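Capsid protein (Pseudomonas phage PP7, PDB 2QUD) self-assembles as homodimers into a T=3 icosahedral capsid, packages the viral RNA genome and represses translation of the viral replicase. Local coordinates at residues 86-91 with 98-103; 46-51 with 55-60; 8-13 with 17-22. All coordinates share one frame; numbering follows the deposited sequence. Where two conformers were deposited one is given.

Contact 1: residues 86-91 with 98-103; sequences VTIVAN and KSLYDL
L100 spans the gap between helix 94-109 and strand 76-89: it supplies more than half of the small surface (89 Å²) buried between the two segments and touches V86 and I88 through one methyl, CD2. The two axes run nearly antiparallel, at 159°, and come no closer than 10.7 Å. Even the nearest pair of CA atoms, those of I88 and L100, stand 9.2 Å apart, so the backbones do not meet and side chains must bridge the distance.

On the helix, the leucine branch point CG lies opposite the backbone N about the CA-CB bond (chi1 -177°), and from there CD2 reaches the strand while CD1 turns aside. CD2 of L100 touches CG1 of V86 at 3.8 Å, the two side chains running alongside each other head to tail. V86 likewise swings this methyl away from its own N (chi1 -167°), whereas its CG2 stays clear of the leucine. The second partner is I88: its CD1 lies 3.9 Å from CD2 of L100, an approach that holds for one of two modelled isoleucine conformers. In that conformer V86 CG1 and I88 CD1 are 4.0 Å apart, which makes the three methyls a nearly equilateral triangle. T87, an RNA-binding residue, lies between V86 and I88, and strand alternation turns its side chain to the other face of the sheet.

In the coat-protein dimer this helix also engages the second subunit, S99 OG bonding to its Q65 OE1 and Y101 OH to its V108 O; L100 is the link to its own sheet. Across the two segments there is no hydrogen bond or salt bridge. The chemistry is van der Waals contact between buried aliphatic groups, and with so little surface buried the helix is probably held at least as much by the second subunit.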
ATOM      1  N   VAL A  86      -0.928   8.186  -0.804  1.00 14.74           N
ATOM      2  CA  VAL A  86       0.282   8.618  -1.512  1.00 15.68           C
ATOM      3  C   VAL A  86       0.162  10.128  -1.770  1.00 19.38           C
ATOM      4  O   VAL A  86      -0.822  10.608  -2.345  1.00 16.54           O
ATOM      5  CB  VAL A  86       0.511   7.845  -2.855  1.00 15.60           C
ATOM      6  CG1 VAL A  86       1.934   8.081  -3.390  1.00 15.65           C
ATOM      7  CG2 VAL A  86       0.195   6.323  -2.746  1.00 15.41           C
ATOM      8  N   THR A  87       1.199  10.854  -1.364  1.00 16.05           N
ATOM      9  CA  THR A  87       1.287  12.297  -1.538  1.00 19.63           C
ATOM     10  C   THR A  87       2.326  12.536  -2.632  1.00 18.00           C
ATOM     11  O   THR A  87       3.511  12.209  -2.449  1.00 17.20           O
ATOM     12  CB  THR A  87       1.703  13.031  -0.258  1.00 23.65           C
ATOM     13  OG1 THR A  87       0.693  12.861   0.736  1.00 23.49           O
ATOM     14  CG2 THR A  87       1.880  14.512  -0.515  1.00 24.56           C
ATOM     15  N   ILE A  88       1.834  13.098  -3.739  1.00 18.48           N
ATOM     16  CA  ILE A  88       2.628  13.378  -4.925  0.50 17.87           C
ATOM     17  C   ILE A  88       2.631  14.885  -5.141  1.00 20.76           C
ATOM     18  O   ILE A  88       1.589  15.520  -5.242  1.00 20.61           O
ATOM     19  CB  ILE A  88       2.090  12.617  -6.161  0.50 23.48           C
ATOM     20  CG1 ILE A  88       2.243  11.093  -5.966  0.50 15.78           C
ATOM     21  CG2 ILE A  88       2.817  13.066  -7.430  0.50 23.07           C
ATOM     22  CD1 ILE A  88       3.680  10.600  -5.911  0.50 20.77           C
ATOM     23  N   VAL A  89       3.822  15.469  -5.159  1.00 20.09           N
ATOM     24  CA  VAL A  89       3.932  16.910  -5.204  1.00 18.90           C
ATOM     25  C   VAL A  89       3.884  17.395  -6.648  1.00 18.09           C
ATOM     26  O   VAL A  89       4.483  16.816  -7.545  1.00 20.89           O
ATOM     27  CB  VAL A  89       5.197  17.371  -4.429  1.00 24.29           C
ATOM     28  CG1 VAL A  89       5.395  18.864  -4.578  1.00 28.53           C
ATOM     29  CG2 VAL A  89       5.072  16.979  -2.920  1.00 19.50           C
ATOM     30  N   ALA A  90       3.146  18.486  -6.883  1.00 23.40           N
ATOM     31  CA  ALA A  90       2.862  18.909  -8.254  1.00 26.67           C
ATOM     32  C   ALA A  90       4.100  19.410  -9.020  1.00 27.96           C
ATOM     33  O   ALA A  90       4.155  19.264 -10.230  1.00 32.17           O
ATOM     34  CB  ALA A  90       1.748  19.961  -8.271  1.00 24.68           C
ATOM     35  N   ASN A  91       5.081  19.966  -8.306  1.00 26.42           N
ATOM     36  CA  ASN A  91       6.336  20.411  -8.919  0.50 25.65           C
ATOM     37  C   ASN A  91       7.444  19.348  -8.866  1.00 26.76           C
ATOM     38  O   ASN A  91       8.608  19.635  -9.091  1.00 28.37           O
ATOM     39  CB  ASN A  91       6.799  21.749  -8.313  0.50 33.46           C
ATOM     40  CG  ASN A  91       7.413  21.610  -6.922  0.50 26.25           C
ATOM     41  OD1 ASN A  91       7.045  20.745  -6.141  0.50 25.73           O
ATOM     42  ND2 ASN A  91       8.345  22.509  -6.601  0.50 40.48           N
ATOM     43  N   LYS A  98       8.716   8.065  -9.675  1.00 15.54           N
ATOM     44  CA  LYS A  98       9.091   6.687 -10.017  0.50 17.54           C
ATOM     45  C   LYS A  98       9.899   6.055  -8.881  1.00 16.80           C
ATOM     46  O   LYS A  98       9.696   4.888  -8.570  1.00 15.88           O
ATOM     47  CB  LYS A  98       9.832   6.653 -11.355  0.50 15.99           C
ATOM     48  CG  LYS A  98      10.440   5.353 -11.781  0.50 15.71           C
ATOM     49  CD  LYS A  98       9.537   4.151 -11.852  0.50 21.58           C
ATOM     50  CE  LYS A  98      10.235   3.069 -12.680  0.50 18.43           C
ATOM     51  NZ  LYS A  98       9.616   1.733 -12.552  0.50 13.02           N
ATOM     52  N   SER A  99      10.785   6.818  -8.222  1.00 15.92           N
ATOM     53  CA  SER A  99      11.564   6.296  -7.106  0.50 13.43           C
ATOM     54  C   SER A  99      10.664   5.915  -5.922  1.00 14.92           C
ATOM     55  O   SER A  99      10.817   4.857  -5.325  1.00 17.01           O
ATOM     56  CB  SER A  99      12.629   7.300  -6.657  0.50 12.47           C
ATOM     57  OG  SER A  99      13.360   6.823  -5.539  0.50 11.45           O
ATOM     58  N   LEU A 100       9.748   6.815  -5.563  1.00 16.66           N
ATOM     59  CA  LEU A 100       8.797   6.532  -4.469  1.00 15.63           C
ATOM     60  C   LEU A 100       8.042   5.219  -4.771  1.00 14.50           C
ATOM     61  O   LEU A 100       7.887   4.370  -3.896  1.00 16.30           O
ATOM     62  CB  LEU A 100       7.829   7.712  -4.281  1.00 17.02           C
ATOM     63  CG  LEU A 100       6.837   7.563  -3.123  1.00 14.02           C
ATOM     64  CD1 LEU A 100       7.599   7.677  -1.829  1.00 18.09           C
ATOM     65  CD2 LEU A 100       5.668   8.576  -3.270  1.00 19.48           C
ATOM     66  N   TYR A 101       7.534   5.102  -5.991  1.00 16.10           N
ATOM     67  CA  TYR A 101       6.882   3.887  -6.448  1.00 15.29           C
ATOM     68  C   TYR A 101       7.785   2.631  -6.342  1.00 15.59           C
ATOM     69  O   TYR A 101       7.426   1.607  -5.745  1.00 16.36           O
ATOM     70  CB  TYR A 101       6.385   4.072  -7.911  1.00 17.48           C
ATOM     71  CG  TYR A 101       5.867   2.784  -8.451  1.00 15.93           C
ATOM     72  CD1 TYR A 101       4.608   2.294  -8.094  1.00 16.64           C
ATOM     73  CD2 TYR A 101       6.672   1.961  -9.256  1.00 15.24           C
ATOM     74  CE1 TYR A 101       4.149   1.063  -8.548  1.00 15.32           C
ATOM     75  CE2 TYR A 101       6.213   0.714  -9.692  1.00 16.63           C
ATOM     76  CZ  TYR A 101       4.957   0.254  -9.329  1.00 16.90           C
ATOM     77  OH  TYR A 101       4.571  -0.994  -9.814  1.00 18.16           O
ATOM     78  N   ASP A 102       8.963   2.705  -6.940  1.00 16.37           N
ATOM     79  CA  ASP A 102       9.887   1.592  -6.973  1.00 17.43           C
ATOM     80  C   ASP A 102      10.265   1.138  -5.566  1.00 17.00           C
ATOM     81  O   ASP A 102      10.334  -0.064  -5.258  1.00 17.30           O
ATOM     82  CB  ASP A 102      11.141   1.996  -7.739  1.00 15.27           C
ATOM     83  CG  ASP A 102      10.965   2.001  -9.268  1.00 20.60           C
ATOM     84  OD1 ASP A 102       9.973   1.437  -9.797  1.00 18.87           O
ATOM     85  OD2 ASP A 102      11.854   2.565  -9.964  1.00 20.13           O
ATOM     86  N   LEU A 103      10.555   2.105  -4.708  1.00 15.87           N
ATOM     87  CA  LEU A 103      10.887   1.769  -3.314  1.00 20.56           C
ATOM     88  C   LEU A 103       9.703   1.148  -2.567  1.00 15.39           C
ATOM     89  O   LEU A 103       9.886   0.234  -1.758  1.00 16.07           O
ATOM     90  CB  LEU A 103      11.387   3.001  -2.573  1.00 17.39           C
ATOM     91  CG  LEU A 103      12.765   3.487  -3.061  1.00 19.44           C
ATOM     92  CD1 LEU A 103      12.993   4.930  -2.568  1.00 20.47           C
ATOM     93  CD2 LEU A 103      13.913   2.601  -2.555  1.00 20.62           C
TER

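Contact 2: residues 46-51 with 55-60; sequences ASLRQN and TAYRVN
N51 and T55 close the turn of the beta hairpin formed by strands 43-50 and 56-68, and the N51 side chain can be traced atom by atom. Its CB lies 4.0 Å from A56 O, the oxygen that accepts the N51 backbone N-H. With chi1 at 74°, CG sits between the backbone N and carbonyl carbon and is swung over the start of the opposite strand. OD1 takes two donors: T55 N, at 2.9 Å, lies in the carbonyl plane on a lone pair, while A56 N, at 3.2 Å, approaches from above that plane and is the looser partner. ND2 completes the grip by donating to T55 OG1 at 3.0 Å, nearly straight (171°) and within the amide plane. Three bonds to two residues thus fix the rotation of the amide.

Beyond the turn, S47-N60 and R49-R58 are antiparallel hydrogen-bonded pairs, alternating with the non-hydrogen-bonded pairs L48-V59 and Q50-Y57. On the face of S47 and N60, one water donates to N60 OD1 and R58 O and accepts from S47 OG and R49 NE. On the reverse face, L48 CD1 meets V59 CG2 at 3.8 Å, and Q50 CG lies 3.5 Å from Y57 CE1, the Q50 amide running beside the ring with their planes 21° apart.

Two RNA-binding arginines, R49 and R58, project on the S47 side, where R58 NE forms a salt bridge with D85 OD2. On the reverse face the second subunit packs against part of the strands: L48 and V59 on L116 of its helix 111-119, Y57 on its L120. Strand 76-89 continues the sheet beyond 56-68, as strand 29-32 does beyond 43-50.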
ATOM      1  N   ALA A  46     -10.582   3.478  -5.144  1.00 16.83           N
ATOM      2  CA  ALA A  46      -9.495   4.355  -5.558  1.00 18.65           C
ATOM      3  C   ALA A  46      -9.971   5.804  -5.745  1.00 14.49           C
ATOM      4  O   ALA A  46     -11.043   6.053  -6.271  1.00 17.83           O
ATOM      5  CB  ALA A  46      -8.850   3.822  -6.822  1.00 20.28           C
ATOM      6  N   SER A  47      -9.170   6.743  -5.254  1.00 17.33           N
ATOM      7  CA  SER A  47      -9.445   8.166  -5.476  1.00 17.24           C
ATOM      8  C   SER A  47      -8.144   8.901  -5.738  1.00 16.40           C
ATOM      9  O   SER A  47      -7.076   8.463  -5.338  1.00 18.12           O
ATOM     10  CB  SER A  47     -10.198   8.823  -4.331  1.00 21.95           C
ATOM     11  OG  SER A  47      -9.452   8.828  -3.154  1.00 22.13           O
ATOM     12  N   LEU A  48      -8.280  10.026  -6.420  1.00 18.78           N
ATOM     13  CA  LEU A  48      -7.168  10.875  -6.777  1.00 15.78           C
ATOM     14  C   LEU A  48      -7.704  12.298  -6.660  1.00 17.36           C
ATOM     15  O   LEU A  48      -8.633  12.658  -7.390  1.00 22.77           O
ATOM     16  CB  LEU A  48      -6.732  10.581  -8.196  1.00 19.70           C
ATOM     17  CG  LEU A  48      -5.673  11.464  -8.865  1.00 27.34           C
ATOM     18  CD1 LEU A  48      -4.451  11.648  -7.974  1.00 25.05           C
ATOM     19  CD2 LEU A  48      -5.323  10.832 -10.239  1.00 27.19           C
ATOM     20  N   ARG A  49      -7.199  13.081  -5.713  0.50 17.22           N
ATOM     21  CA  ARG A  49      -7.692  14.460  -5.548  0.50 18.51           C
ATOM     22  C   ARG A  49      -6.553  15.433  -5.261  0.50 15.81           C
ATOM     23  O   ARG A  49      -5.624  15.114  -4.499  0.50 18.78           O
ATOM     24  CB  ARG A  49      -8.762  14.521  -4.441  0.50 25.84           C
ATOM     25  CG  ARG A  49      -8.281  14.094  -3.047  0.50 29.96           C
ATOM     26  CD  ARG A  49      -9.442  13.922  -2.046  0.50 43.25           C
ATOM     27  NE  ARG A  49     -10.135  12.620  -2.143  0.50 46.56           N
ATOM     28  CZ  ARG A  49     -11.406  12.407  -2.526  0.50 58.27           C
ATOM     29  NH1 ARG A  49     -12.233  13.399  -2.872  0.50 71.45           N
ATOM     30  NH2 ARG A  49     -11.876  11.156  -2.558  0.50 29.67           N
ATOM     31  N   GLN A  50      -6.654  16.633  -5.838  1.00 24.30           N
ATOM     32  CA  GLN A  50      -5.690  17.661  -5.609  1.00 22.08           C
ATOM     33  C   GLN A  50      -5.966  18.134  -4.202  1.00 19.69           C
ATOM     34  O   GLN A  50      -7.125  18.200  -3.763  1.00 25.01           O
ATOM     35  CB  GLN A  50      -5.880  18.875  -6.502  1.00 30.68           C
ATOM     36  CG  GLN A  50      -5.719  18.689  -7.975  1.00 44.83           C
ATOM     37  CD  GLN A  50      -5.701  20.037  -8.674  1.00 51.01           C
ATOM     38  OE1 GLN A  50      -6.732  20.541  -9.128  1.00 53.55           O
ATOM     39  NE2 GLN A  50      -4.533  20.655  -8.705  1.00 37.37           N
ATOM     40  N   ASN A  51      -4.920  18.552  -3.518  1.00 20.99           N
ATOM     41  CA  ASN A  51      -5.123  19.324  -2.287  1.00 21.97           C
ATOM     42  C   ASN A  51      -5.741  20.707  -2.544  1.00 29.89           C
ATOM     43  O   ASN A  51      -5.860  21.180  -3.676  1.00 25.29           O
ATOM     44  CB  ASN A  51      -3.818  19.360  -1.463  1.00 27.20           C
ATOM     45  CG  ASN A  51      -2.751  20.278  -2.052  1.00 27.98           C
ATOM     46  OD1 ASN A  51      -2.886  20.816  -3.165  1.00 24.21           O
ATOM     47  ND2 ASN A  51      -1.682  20.490  -1.278  1.00 30.26           N
ATOM     48  N   THR A  55      -1.079  22.250  -4.892  1.00 27.22           N
ATOM     49  CA  THR A  55       0.365  22.009  -4.894  1.00 29.45           C
ATOM     50  C   THR A  55       0.733  20.525  -4.813  1.00 27.58           C
ATOM     51  O   THR A  55       1.915  20.189  -4.929  1.00 24.36           O
ATOM     52  CB  THR A  55       1.034  22.698  -3.714  1.00 27.75           C
ATOM     53  OG1 THR A  55       0.472  22.208  -2.485  1.00 27.86           O
ATOM     54  CG2 THR A  55       0.877  24.203  -3.814  1.00 25.10           C
ATOM     55  N   ALA A  56      -0.250  19.655  -4.576  1.00 25.27           N
ATOM     56  CA  ALA A  56       0.006  18.232  -4.422  1.00 22.83           C
ATOM     57  C   ALA A  56      -1.249  17.483  -4.801  1.00 26.03           C
ATOM     58  O   ALA A  56      -2.341  18.035  -4.913  1.00 21.33           O
ATOM     59  CB  ALA A  56       0.390  17.900  -3.015  1.00 23.56           C
ATOM     60  N   TYR A  57      -1.056  16.207  -5.018  1.00 19.69           N
ATOM     61  CA  TYR A  57      -2.142  15.255  -5.258  1.00 23.30           C
ATOM     62  C   TYR A  57      -2.099  14.171  -4.188  1.00 20.06           C
ATOM     63  O   TYR A  57      -1.032  13.863  -3.668  1.00 21.52           O
ATOM     64  CB  TYR A  57      -1.980  14.588  -6.624  1.00 21.31           C
ATOM     65  CG  TYR A  57      -2.011  15.556  -7.779  1.00 21.98           C
ATOM     66  CD1 TYR A  57      -3.194  15.831  -8.446  1.00 27.07           C
ATOM     67  CD2 TYR A  57      -0.874  16.232  -8.173  1.00 24.78           C
ATOM     68  CE1 TYR A  57      -3.225  16.754  -9.489  1.00 27.69           C
ATOM     69  CE2 TYR A  57      -0.888  17.148  -9.222  1.00 34.79           C
ATOM     70  CZ  TYR A  57      -2.071  17.404  -9.873  1.00 39.21           C
ATOM     71  OH  TYR A  57      -2.091  18.304 -10.905  1.00 43.55           O
ATOM     72  N   ARG A  58      -3.270  13.632  -3.868  1.00 19.20           N
ATOM     73  CA  ARG A  58      -3.422  12.601  -2.870  1.00 17.74           C
ATOM     74  C   ARG A  58      -4.088  11.428  -3.578  1.00 16.87           C
ATOM     75  O   ARG A  58      -5.207  11.566  -4.117  1.00 17.68           O
ATOM     76  CB  ARG A  58      -4.232  13.050  -1.666  1.00 23.12           C
ATOM     77  CG  ARG A  58      -3.535  14.122  -0.824  1.00 40.50           C
ATOM     78  CD  ARG A  58      -2.378  13.555  -0.004  1.00 56.85           C
ATOM     79  NE  ARG A  58      -2.845  12.857   1.197  1.00 44.62           N
ATOM     80  CZ  ARG A  58      -3.050  13.425   2.382  1.00 58.52           C
ATOM     81  NH1 ARG A  58      -3.464  12.668   3.390  1.00 68.07           N
ATOM     82  NH2 ARG A  58      -2.870  14.737   2.579  1.00 45.39           N
ATOM     83  N   VAL A  59      -3.372  10.301  -3.642  1.00 17.44           N
ATOM     84  CA  VAL A  59      -3.909   9.029  -4.138  1.00 18.46           C
ATOM     85  C   VAL A  59      -4.299   8.176  -2.954  1.00 16.39           C
ATOM     86  O   VAL A  59      -3.503   7.985  -2.030  1.00 18.87           O
ATOM     87  CB  VAL A  59      -2.856   8.239  -4.949  1.00 18.20           C
ATOM     88  CG1 VAL A  59      -3.371   6.845  -5.280  1.00 21.13           C
ATOM     89  CG2 VAL A  59      -2.443   8.981  -6.202  1.00 23.28           C
ATOM     90  N   ASN A  60      -5.545   7.705  -2.931  1.00 18.44           N
ATOM     91  CA  ASN A  60      -5.973   6.766  -1.920  1.00 19.33           C
ATOM     92  C   ASN A  60      -6.405   5.481  -2.593  1.00 18.88           C
ATOM     93  O   ASN A  60      -7.156   5.529  -3.562  1.00 19.80           O
ATOM     94  CB  ASN A  60      -7.101   7.340  -1.072  1.00 22.54           C
ATOM     95  CG  ASN A  60      -6.629   8.433  -0.155  1.00 26.61           C
ATOM     96  OD1 ASN A  60      -6.644   9.607  -0.509  1.00 31.90           O
ATOM     97  ND2 ASN A  60      -6.151   8.051   1.022  1.00 33.51           N
TER
HETATM   98  O   HOH W   1      -7.539  10.766  -2.704  1.00 22.91           O
HETATM   99  O   HOH W   2      -2.339  20.114  -7.597  1.00 43.79           O

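Contact 3: residues 8-13 with 17-22; sequences IVLSVG and RTLTEI
I8 lays its CG2 methyl alongside L19, 3.9 Å from CB, the two side chains pointing the same way from adjacent strands of a beta hairpin. This is the N-terminal hairpin of the coat protein, strands 7-12 and 15-24, whose axes here approach to 4.7 Å at 162°. The register follows from the bridges: I8-L19 and L10-R17 are hydrogen-bonded pairs, and V9-T18 between them is a non-hydrogen-bonded pair.

I8, L10, R17 and L19 share one face. In I8 the CG1 arm stands opposite the backbone N (chi1 -175°) and leads away from the partner strand, leaving CG2 to make the contact. L10 reaches diagonally across to L19, with CD1 of L10 3.8 Å from CD1 of L19; this last contact depends on one of two modelled conformers of L19. V9 and T18 occupy the other face, where V9 CG2 lies a loose 4.1 Å from T18 OG1.

R17 bends away at chi2 and chi3, carrying its guanidinium group out of the hairpin to a salt bridge between R17 NE and E33 OE2. On the same face, L19 packs against F31 of strand 29-32, while I8 and L10 touch Q112 and S106 of the second subunit. The hairpin therefore belongs to the dimer interface as well as to the outermost strand of this chain's sheet.

Four backbone bonds hold the strands together. R17 N reaches L10 O at 2.7 Å, and L10 N returns a bond to R17 O at 2.8 Å. The straightest is L19 N to I8 O: 2.9 Å long, with 175° at the hydrogen.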
ATOM      1  N   ILE A   8      -8.607  -4.243 -13.634  1.00 14.74           N
ATOM      2  CA  ILE A   8      -7.221  -4.356 -13.191  1.00 14.78           C
ATOM      3  C   ILE A   8      -6.980  -5.830 -12.806  1.00 13.12           C
ATOM      4  O   ILE A   8      -7.825  -6.452 -12.180  1.00 15.34           O
ATOM      5  CB  ILE A   8      -6.870  -3.355 -12.076  1.00 17.43           C
ATOM      6  CG1 ILE A   8      -5.384  -3.429 -11.718  1.00 16.13           C
ATOM      7  CG2 ILE A   8      -7.741  -3.511 -10.874  1.00 20.13           C
ATOM      8  CD1 ILE A   8      -4.886  -2.242 -10.875  1.00 21.62           C
ATOM      9  N   VAL A   9      -5.881  -6.408 -13.312  1.00 16.07           N
ATOM     10  CA  VAL A   9      -5.579  -7.833 -13.143  1.00 16.98           C
ATOM     11  C   VAL A   9      -4.375  -8.001 -12.221  1.00 17.88           C
ATOM     12  O   VAL A   9      -3.281  -7.453 -12.502  1.00 19.60           O
ATOM     13  CB  VAL A   9      -5.296  -8.474 -14.503  1.00 18.98           C
ATOM     14  CG1 VAL A   9      -5.015 -10.003 -14.345  1.00 20.63           C
ATOM     15  CG2 VAL A   9      -6.444  -8.196 -15.484  1.00 20.10           C
ATOM     16  N   LEU A  10      -4.579  -8.720 -11.119  1.00 18.24           N
ATOM     17  CA  LEU A  10      -3.540  -9.040 -10.148  1.00 18.04           C
ATOM     18  C   LEU A  10      -3.059 -10.452 -10.451  1.00 20.17           C
ATOM     19  O   LEU A  10      -3.874 -11.361 -10.625  1.00 21.86           O
ATOM     20  CB  LEU A  10      -4.065  -8.976  -8.718  1.00 18.19           C
ATOM     21  CG  LEU A  10      -4.777  -7.652  -8.339  1.00 20.93           C
ATOM     22  CD1 LEU A  10      -5.107  -7.595  -6.856  1.00 20.21           C
ATOM     23  CD2 LEU A  10      -3.986  -6.432  -8.764  1.00 25.00           C
ATOM     24  N   SER A  11      -1.755 -10.613 -10.584  1.00 23.45           N
ATOM     25  CA  SER A  11      -1.124 -11.924 -10.797  0.50 22.54           C
ATOM     26  C   SER A  11      -0.467 -12.403  -9.506  1.00 28.79           C
ATOM     27  O   SER A  11       0.258 -11.628  -8.894  1.00 27.58           O
ATOM     28  CB  SER A  11      -0.031 -11.818 -11.869  0.50 16.90           C
ATOM     29  OG  SER A  11      -0.561 -11.547 -13.164  0.50 26.62           O
ATOM     30  N   VAL A  12      -0.705 -13.645  -9.110  1.00 37.25           N
ATOM     31  CA  VAL A  12       0.117 -14.386  -8.147  1.00 39.51           C
ATOM     32  C   VAL A  12       0.696 -15.654  -8.773  1.00 43.89           C
ATOM     33  O   VAL A  12       0.101 -16.703  -8.764  1.00 45.15           O
ATOM     34  CB  VAL A  12      -0.731 -14.775  -6.963  1.00 47.08           C
ATOM     35  CG1 VAL A  12       0.124 -15.058  -5.801  1.00 40.68           C
ATOM     36  CG2 VAL A  12      -1.653 -13.670  -6.632  1.00 49.01           C
ATOM     37  N   GLY A  13       1.842 -15.506  -9.384  1.00 39.13           N
ATOM     38  CA  GLY A  13       2.411 -16.577 -10.227  1.00 38.87           C
ATOM     39  C   GLY A  13       1.647 -16.681 -11.538  1.00 37.19           C
ATOM     40  O   GLY A  13       1.354 -15.648 -12.188  1.00 35.93           O
ATOM     41  N   ARG A  17      -6.290 -12.670 -10.625  1.00 17.67           N
ATOM     42  CA  ARG A  17      -7.498 -12.184  -9.950  1.00 17.51           C
ATOM     43  C   ARG A  17      -7.870 -10.911 -10.685  1.00 17.99           C
ATOM     44  O   ARG A  17      -7.075  -9.969 -10.743  1.00 18.93           O
ATOM     45  CB  ARG A  17      -7.186 -11.865  -8.472  1.00 20.11           C
ATOM     46  CG  ARG A  17      -6.608 -13.038  -7.653  1.00 24.88           C
ATOM     47  CD  ARG A  17      -7.625 -14.085  -7.375  1.00 24.73           C
ATOM     48  NE  ARG A  17      -8.653 -13.616  -6.443  1.00 22.92           N
ATOM     49  CZ  ARG A  17      -8.540 -13.577  -5.115  1.00 25.21           C
ATOM     50  NH1 ARG A  17      -7.451 -13.976  -4.496  1.00 25.81           N
ATOM     51  NH2 ARG A  17      -9.549 -13.115  -4.394  1.00 26.92           N
ATOM     52  N   THR A  18      -9.073 -10.878 -11.271  1.00 16.77           N
ATOM     53  CA  THR A  18      -9.498  -9.732 -12.075  1.00 14.46           C
ATOM     54  C   THR A  18     -10.506  -8.918 -11.275  1.00 15.97           C
ATOM     55  O   THR A  18     -11.502  -9.462 -10.849  1.00 16.65           O
ATOM     56  CB  THR A  18     -10.130 -10.187 -13.403  1.00 17.97           C
ATOM     57  OG1 THR A  18      -9.167 -10.953 -14.135  1.00 18.83           O
ATOM     58  CG2 THR A  18     -10.638  -8.992 -14.224  1.00 21.15           C
ATOM     59  N   LEU A  19     -10.243  -7.623 -11.132  0.50 15.51           N
ATOM     60  CA  LEU A  19     -11.154  -6.705 -10.470  0.50 19.28           C
ATOM     61  C   LEU A  19     -11.738  -5.762 -11.499  0.50 14.59           C
ATOM     62  O   LEU A  19     -11.008  -5.069 -12.207  0.50 14.56           O
ATOM     63  CB  LEU A  19     -10.454  -5.916  -9.381  0.50 20.72           C
ATOM     64  CG  LEU A  19     -10.120  -6.732  -8.132  0.50 16.62           C
ATOM     65  CD1 LEU A  19      -8.662  -7.168  -8.160  0.50 27.28           C
ATOM     66  CD2 LEU A  19     -10.438  -5.892  -6.927  0.50 17.94           C
ATOM     67  N   THR A  20     -13.066  -5.719 -11.534  1.00 16.06           N
ATOM     68  CA  THR A  20     -13.851  -4.988 -12.539  1.00 12.66           C
ATOM     69  C   THR A  20     -14.464  -3.743 -11.957  1.00 17.23           C
ATOM     70  O   THR A  20     -15.023  -3.784 -10.864  1.00 16.48           O
ATOM     71  CB  THR A  20     -14.984  -5.905 -13.081  1.00 15.32           C
ATOM     72  OG1 THR A  20     -14.383  -7.091 -13.635  1.00 17.15           O
ATOM     73  CG2 THR A  20     -15.771  -5.223 -14.127  1.00 18.20           C
ATOM     74  N   GLU A  21     -14.352  -2.665 -12.707  1.00 15.15           N
ATOM     75  CA  GLU A  21     -14.922  -1.388 -12.263  1.00 13.70           C
ATOM     76  C   GLU A  21     -16.448  -1.500 -12.193  1.00 18.34           C
ATOM     77  O   GLU A  21     -17.099  -1.903 -13.173  1.00 20.27           O
ATOM     78  CB  GLU A  21     -14.524  -0.254 -13.183  1.00 16.87           C
ATOM     79  CG  GLU A  21     -14.701   1.143 -12.593  1.00 17.99           C
ATOM     80  CD  GLU A  21     -14.305   2.224 -13.577  1.00 22.16           C
ATOM     81  OE1 GLU A  21     -13.397   3.049 -13.270  1.00 22.40           O
ATOM     82  OE2 GLU A  21     -14.949   2.288 -14.638  1.00 23.63           O
ATOM     83  N   ILE A  22     -16.996  -1.177 -11.015  1.00 15.08           N
ATOM     84  CA  ILE A  22     -18.440  -1.135 -10.794  1.00 16.87           C
ATOM     85  C   ILE A  22     -19.004   0.275 -10.510  1.00 16.79           C
ATOM     86  O   ILE A  22     -20.228   0.477 -10.562  1.00 20.70           O
ATOM     87  CB  ILE A  22     -18.868  -2.146  -9.693  1.00 15.66           C
ATOM     88  CG1 ILE A  22     -18.253  -1.841  -8.345  1.00 19.49           C
ATOM     89  CG2 ILE A  22     -18.421  -3.580 -10.121  1.00 17.82           C
ATOM     90  CD1 ILE A  22     -18.953  -2.534  -7.191  1.00 23.26           C
TER

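Overall arrangement
Along the chain the order is contact 3, contact 2, contact 1, each closing before the next opens, and all reach one six-stranded antiparallel sheet. Contacts 1 and 2 adjoin, their centres 12 Å apart, because strands 56-68 and 76-89 are neighbours: I88 O lies 2.7 Å from Y57 N, a probable hydrogen bond. Contact 1 lies on outermost strand 76-89 and contact 3 on the opposite one, 7-12, about 23 Å between centres from each of the others. T87 of contact 1 sits beside R58 of contact 2, bringing RNA-binding residues from neighbouring strands together. All three contacts touch the second subunit, and the sheet continues into it beyond strand 76-89, building the dimer that binds the RNA packaging signals.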